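Local structure of acetylxylan esterase A (Aspergillus awamori, 5X6S) at the glycan on A:Asn161 and the interface of chains A and B. The protein removes acetyl side groups from the backbone of acetylated xylans and xylo-oligosaccharides, acting as a secreted serine esterase of carbohydrate esterase family 1. Sequence-based numbering; all coordinates share one arbitrary frame. Chains: chain A/B, Acetylxylan esterase A.

Contact 1: the glycan on A:Asn161. Residues chain A 148-149, 151-153, 161, 169, 171, 175-176, 179. With NAG (2-acetamido-2-deoxy-beta-D-glucopyranose), chain C; NAG (2-acetamido-2-deoxy-beta-D-glucopyranose), chain D.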
loop_
_atom_site.group_PDB
_atom_site.type_symbol
_atom_site.label_atom_id
_atom_site.label_comp_id
_atom_site.label_asym_id
_atom_site.label_seq_id
_atom_site.Cartn_x
_atom_site.Cartn_y
_atom_site.Cartn_z
ATOM N N GLY A 148 15.774 -14.442 -3.876
ATOM C CA GLY A 148 15.740 -15.848 -4.226
ATOM C C GLY A 148 17.080 -16.375 -4.689
ATOM O O GLY A 148 17.183 -17.535 -4.973
ATOM N N CYS A 149 18.118 -15.538 -4.720
ATOM C CA CYS A 149 19.484 -16.018 -4.982
ATOM C C CYS A 149 20.002 -16.927 -3.865
ATOM O O CYS A 149 20.829 -17.823 -4.102
ATOM C CB CYS A 149 20.412 -14.817 -5.237
ATOM S SG CYS A 149 22.014 -15.197 -6.047
ATOM N N TYR A 151 17.992 -18.876 -2.165
ATOM C CA TYR A 151 17.140 -20.094 -2.179
ATOM C C TYR A 151 17.931 -21.324 -1.740
ATOM O O TYR A 151 19.061 -21.572 -2.203
ATOM C CB TYR A 151 16.571 -20.297 -3.582
ATOM C CG TYR A 151 15.867 -21.608 -3.808
ATOM C CD1 TYR A 151 14.528 -21.790 -3.429
ATOM C CD2 TYR A 151 16.538 -22.682 -4.436
ATOM C CE1 TYR A 151 13.869 -22.990 -3.677
ATOM C CE2 TYR A 151 15.911 -23.886 -4.669
ATOM C CZ TYR A 151 14.596 -24.050 -4.310
ATOM O OH TYR A 151 14.019 -25.260 -4.565
ATOM N N SER A 152 17.351 -22.094 -0.826
ATOM C CA SER A 152 17.901 -23.389 -0.435
ATOM C C SER A 152 17.107 -24.508 -1.108
ATOM O O SER A 152 15.885 -24.638 -0.906
ATOM C CB SER A 152 17.878 -23.608 1.068
ATOM O OG SER A 152 18.021 -24.974 1.349
ATOM N N ASN A 153 17.813 -25.320 -1.909
ATOM C CA ASN A 153 17.190 -26.476 -2.546
ATOM C C ASN A 153 16.772 -27.595 -1.601
ATOM O O ASN A 153 16.159 -28.539 -2.059
ATOM C CB ASN A 153 18.010 -27.017 -3.753
ATOM C CG ASN A 153 19.330 -27.672 -3.361
ATOM O OD1 ASN A 153 19.562 -28.086 -2.231
ATOM N ND2 ASN A 153 20.217 -27.763 -4.332
ATOM N N ASN A 161 24.121 -19.695 0.644
ATOM C CA ASN A 161 24.278 -20.288 -0.709
ATOM C C ASN A 161 25.572 -19.761 -1.351
ATOM O O ASN A 161 25.606 -18.668 -1.861
ATOM C CB ASN A 161 23.061 -19.951 -1.575
ATOM C CG ASN A 161 23.049 -20.651 -2.931
ATOM O OD1 ASN A 161 23.983 -20.546 -3.735
ATOM N ND2 ASN A 161 21.942 -21.355 -3.201
ATOM N N VAL A 169 25.716 -17.705 -10.025
ATOM C CA VAL A 169 24.343 -17.834 -10.482
ATOM C C VAL A 169 23.993 -16.676 -11.432
ATOM O O VAL A 169 23.795 -15.508 -11.018
ATOM C CB VAL A 169 23.317 -17.937 -9.296
ATOM C CG1 VAL A 169 21.901 -18.168 -9.818
ATOM C CG2 VAL A 169 23.719 -19.001 -8.272
ATOM N N THR A 171 21.503 -15.600 -14.707
ATOM C CA THR A 171 20.349 -15.924 -15.532
ATOM C C THR A 171 19.745 -14.639 -16.102
ATOM O O THR A 171 20.350 -13.593 -16.006
ATOM C CB THR A 171 19.368 -16.854 -14.786
ATOM O OG1 THR A 171 18.422 -17.434 -15.716
ATOM C CG2 THR A 171 18.610 -16.073 -13.647
ATOM N N HIS A 175 13.832 -14.750 -15.972
ATOM C CA HIS A 175 13.920 -15.816 -15.021
ATOM C C HIS A 175 13.995 -15.269 -13.557
ATOM O O HIS A 175 13.254 -15.754 -12.670
ATOM C CB HIS A 175 15.112 -16.714 -15.360
ATOM C CG HIS A 175 15.217 -17.931 -14.506
ATOM N ND1 HIS A 175 16.366 -18.677 -14.434
ATOM C CD2 HIS A 175 14.330 -18.525 -13.676
ATOM C CE1 HIS A 175 16.190 -19.687 -13.608
ATOM N NE2 HIS A 175 14.961 -19.616 -13.131
ATOM N N TRP A 176 14.842 -14.274 -13.317
ATOM C CA TRP A 176 14.825 -13.618 -12.002
ATOM C C TRP A 176 13.471 -12.989 -11.678
ATOM O O TRP A 176 13.030 -13.048 -10.523
ATOM C CB TRP A 176 15.898 -12.551 -11.849
ATOM C CG TRP A 176 17.260 -13.045 -11.630
ATOM C CD1 TRP A 176 18.354 -12.767 -12.405
ATOM C CD2 TRP A 176 17.737 -13.871 -10.548
ATOM N NE1 TRP A 176 19.457 -13.400 -11.882
ATOM C CE2 TRP A 176 19.122 -14.060 -10.743
ATOM C CE3 TRP A 176 17.131 -14.452 -9.424
ATOM C CZ2 TRP A 176 19.910 -14.826 -9.884
ATOM C CZ3 TRP A 176 17.905 -15.217 -8.574
ATOM C CH2 TRP A 176 19.277 -15.408 -8.811
ATOM N N ILE A 179 11.158 -15.627 -10.526
ATOM C CA ILE A 179 11.506 -16.009 -9.162
ATOM C C ILE A 179 10.902 -15.003 -8.180
ATOM O O ILE A 179 10.350 -15.419 -7.150
ATOM C CB ILE A 179 13.020 -16.209 -8.988
ATOM C CG1 ILE A 179 13.424 -17.500 -9.735
ATOM C CG2 ILE A 179 13.419 -16.409 -7.538
ATOM C CD1 ILE A 179 14.900 -17.572 -10.017
HETATM C C1 NAG C . 21.668 -21.773 -4.548
HETATM C C2 NAG C . 20.861 -23.077 -4.603
HETATM C C3 NAG C . 20.392 -23.405 -6.022
HETATM C C4 NAG C . 19.659 -22.227 -6.659
HETATM C C5 NAG C . 20.484 -20.937 -6.486
HETATM C C6 NAG C . 19.689 -19.724 -6.919
HETATM C C7 NAG C . 21.491 -24.869 -3.051
HETATM C C8 NAG C . 22.523 -25.886 -2.682
HETATM N N2 NAG C . 21.716 -24.140 -4.120
HETATM O O3 NAG C . 19.578 -24.561 -5.953
HETATM O O4 NAG C . 19.417 -22.358 -8.049
HETATM O O5 NAG C . 20.960 -20.707 -5.164
HETATM O O6 NAG C . 20.531 -18.589 -6.773
HETATM O O7 NAG C . 20.492 -24.738 -2.332
HETATM C C1 NAG D . 18.150 -22.845 -8.471
HETATM C C2 NAG D . 17.908 -22.422 -9.925
HETATM C C3 NAG D . 16.673 -23.085 -10.518
HETATM C C4 NAG D . 16.755 -24.579 -10.354
HETATM C C5 NAG D . 17.017 -24.928 -8.895
HETATM C C6 NAG D . 17.262 -26.396 -8.777
HETATM C C7 NAG D . 18.554 -20.236 -10.679
HETATM C C8 NAG D . 18.285 -18.765 -10.672
HETATM N N2 NAG D . 17.707 -21.005 -10.056
HETATM O O3 NAG D . 16.636 -22.824 -11.905
HETATM O O4 NAG D . 15.556 -25.160 -10.867
HETATM O O5 NAG D . 18.165 -24.269 -8.371
HETATM O O6 NAG D . 17.186 -26.647 -7.397
HETATM O O7 NAG D . 19.537 -20.679 -11.212
#

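Contact 2: the interface of chains A and B. Residues chain A 100-101, 103-104; chain B 100-101, 103-104.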
loop_
_atom_site.group_PDB
_atom_site.type_symbol
_atom_site.label_atom_id
_atom_site.label_comp_id
_atom_site.label_asym_id
_atom_site.label_seq_id
_atom_site.Cartn_x
_atom_site.Cartn_y
_atom_site.Cartn_z
ATOM N N THR A 100 3.391 -3.158 10.233
ATOM C CA THR A 100 1.986 -2.859 10.379
ATOM C C THR A 100 1.658 -2.454 11.808
ATOM O O THR A 100 0.806 -1.577 12.011
ATOM C CB THR A 100 1.103 -4.023 9.908
ATOM O OG1 THR A 100 1.336 -5.155 10.759
ATOM C CG2 THR A 100 1.376 -4.349 8.393
ATOM N N TRP A 101 2.353 -3.048 12.781
ATOM C CA TRP A 101 2.191 -2.703 14.206
ATOM C C TRP A 101 2.563 -1.231 14.415
ATOM O O TRP A 101 1.836 -0.498 15.092
ATOM C CB TRP A 101 3.066 -3.568 15.110
ATOM C CG TRP A 101 2.896 -3.306 16.579
ATOM C CD1 TRP A 101 1.953 -3.853 17.434
ATOM C CD2 TRP A 101 3.624 -2.363 17.347
ATOM N NE1 TRP A 101 2.097 -3.335 18.683
ATOM C CE2 TRP A 101 3.119 -2.423 18.671
ATOM C CE3 TRP A 101 4.668 -1.484 17.058
ATOM C CZ2 TRP A 101 3.629 -1.629 19.692
ATOM C CZ3 TRP A 101 5.181 -0.725 18.063
ATOM C CH2 TRP A 101 4.642 -0.779 19.370
ATOM N N ILE A 103 2.746 1.200 12.110
ATOM C CA ILE A 103 1.784 2.080 11.408
ATOM C C ILE A 103 0.634 2.401 12.341
ATOM O O ILE A 103 0.293 3.604 12.577
ATOM C CB ILE A 103 1.262 1.501 10.084
ATOM C CG1 ILE A 103 2.405 1.487 9.031
ATOM C CG2 ILE A 103 0.068 2.358 9.583
ATOM C CD1 ILE A 103 2.127 0.620 7.808
ATOM N N SER A 104 0.016 1.364 12.884
ATOM C CA SER A 104 -1.119 1.603 13.773
ATOM C C SER A 104 -0.745 2.257 15.093
ATOM O O SER A 104 -1.415 3.206 15.537
ATOM C CB SER A 104 -1.874 0.311 14.018
ATOM O OG SER A 104 -2.936 0.567 14.910
ATOM N N THR B 100 -5.813 0.575 9.459
ATOM C CA THR B 100 -4.476 0.183 9.872
ATOM C C THR B 100 -4.523 -0.512 11.227
ATOM O O THR B 100 -3.720 -1.428 11.455
ATOM C CB THR B 100 -3.516 1.355 9.874
ATOM O OG1 THR B 100 -3.994 2.343 10.778
ATOM C CG2 THR B 100 -3.378 1.977 8.434
ATOM N N TRP B 101 -5.450 -0.109 12.115
ATOM C CA TRP B 101 -5.684 -0.823 13.388
ATOM C C TRP B 101 -6.026 -2.307 13.137
ATOM O O TRP B 101 -5.462 -3.233 13.783
ATOM C CB TRP B 101 -6.732 -0.147 14.265
ATOM C CG TRP B 101 -6.949 -0.787 15.594
ATOM C CD1 TRP B 101 -6.279 -0.502 16.784
ATOM C CD2 TRP B 101 -7.836 -1.868 15.892
ATOM N NE1 TRP B 101 -6.730 -1.309 17.773
ATOM C CE2 TRP B 101 -7.663 -2.184 17.272
ATOM C CE3 TRP B 101 -8.739 -2.625 15.128
ATOM C CZ2 TRP B 101 -8.402 -3.200 17.916
ATOM C CZ3 TRP B 101 -9.491 -3.647 15.776
ATOM C CH2 TRP B 101 -9.291 -3.933 17.153
ATOM N N ILE B 103 -5.528 -4.136 10.398
ATOM C CA ILE B 103 -4.461 -4.867 9.732
ATOM C C ILE B 103 -3.512 -5.445 10.794
ATOM O O ILE B 103 -3.163 -6.636 10.770
ATOM C CB ILE B 103 -3.671 -3.972 8.766
ATOM C CG1 ILE B 103 -4.515 -3.746 7.487
ATOM C CG2 ILE B 103 -2.297 -4.597 8.487
ATOM C CD1 ILE B 103 -4.000 -2.617 6.574
ATOM N N SER B 104 -3.094 -4.605 11.714
ATOM C CA SER B 104 -2.199 -5.048 12.789
ATOM C C SER B 104 -2.866 -6.004 13.814
ATOM O O SER B 104 -2.328 -7.075 14.127
ATOM C CB SER B 104 -1.570 -3.855 13.514
ATOM O OG SER B 104 -0.677 -4.337 14.520
HETATM O O HOH W 1 -1.226 -1.346 10.034
HETATM O O HOH W 2 -4.563 2.698 13.590
HETATM O O HOH W 3 1.141 -6.124 13.274
#

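Contact 1: the glycan on A:Asn161
ND2 of A:Asn161 is held twice: by its glycosidic bond to C1 of NAG (chain C), and by a hydrogen bond to the backbone O of A:Tyr151 at 3.1 Å. The residue opens an Asn-Ser-Thr sequon on this CE1 α/β-hydrolase and carries two β-linked N-acetylglucosamines, the start of an N-glycan. Though bent at the hydrogen, the bond to A:Tyr151 O runs nearly along the C=O axis (164°) and close to the amide plane of A:Asn161, which should help fix the turn of the linkage. The acetamide carbonyl O7 of the first sugar receives the backbone N-H of A:Asn153 in an almost straight bond (2.8 Å, 178° at H), while its side-chain amide, in the crowded first torsion (chi1 69°), lies flat and nearly parallel over one face of the acetamide, ND2 over C7 and C8. The 6-hydroxyl O6 donates to A:Cys149 O at 2.8 Å from above the carbonyl plane, and both methyls of A:Val169 pack against it. The A:Tyr151 ring meets this sugar with its CD2/CE2 edge, O3 lying in the ring plane and also donating to the ring oxygen O5 of NAG (chain D) (2.8 Å). The second sugar buries its acetyl methyl C8 between CD1 of A:Ile179 (3.6 Å), CE1 of A:His175 and CG1 of A:Val169, above the rim of the A:Trp176 indole. A:Thr171 OG1, hydrogen-bonded to ND1 of A:His175, steadies the imidazole, whose edge meets NAG (chain D) O3 in plane.

Contact 2: the interface of chains A and B
Helix 91-106 of one α/β-hydrolase molecule lies against the same helix of its neighbour across a two-fold axis, so every contact has a twin. The protein is a monomer, and this helix-to-helix contact, free of direct polar bonds in this patch, may well belong to the crystal alone.

The tight part is apolar. CG2 of A:Ile103, anti to the backbone N, points at B:Thr100 and touches both its CG2 methyl (3.7 Å) and its CB. The two side chains cross at about a right angle, branch against branch, and A:Thr100 receives B:Ile103 in the same way. Each threonine turns its methyl beside its own backbone N, which leaves OG1 in the crowded position between N and the carbonyl carbon (chi1 64° in A:Thr100). Water 1 fills the middle between these twin contacts, practically on the axis, and bridges the two threonine carbonyls, 2.8 Å from A:Thr100 O and 2.9 Å from B:Thr100 O. Farther along, the serines press on the opposite backbone: CB of A:Ser104 sits 3.6 Å from the carbonyl O of B:Thr100, and its OG, anti to the backbone N (chi1 178°), reaches over CA of B:Trp101. The tryptophans thus take part mainly through their main chain; their indoles swing away, and A:Trp101 CD1 comes no nearer than 4.0 Å to B:Ser104 OG.

The looser part lies on the flanks and is wet; in this patch the polar links seen run through water. Here the hydroxyls are joined in pairs: water 3 connects A:Thr100 OG1 (2.7 Å) with B:Ser104 OG, and water 2 links B:Thr100 OG1 with A:Ser104 OG (3.0 Å). Each serine OG therefore both lies against the opposite tryptophan CA and binds a water.

Contact 1 and contact 2 lie about 32 Å apart between the centres of their C-alpha atoms and have no residue or secondary-structure element in common. Contact 1 is built from loop segments and helix 173-182, contact 2 from helix 91-106. The centre of contact 1 is about 15 Å from the active-site A:Ser119, that of contact 2 about 27 Å. The glycan is thus the nearer neighbour of the catalytic centre, although no direct role in catalysis follows from this. With the glycan so far from contact 2, these two sugars leave the pairing of helices unobstructed, and neither contact appears to depend on the other.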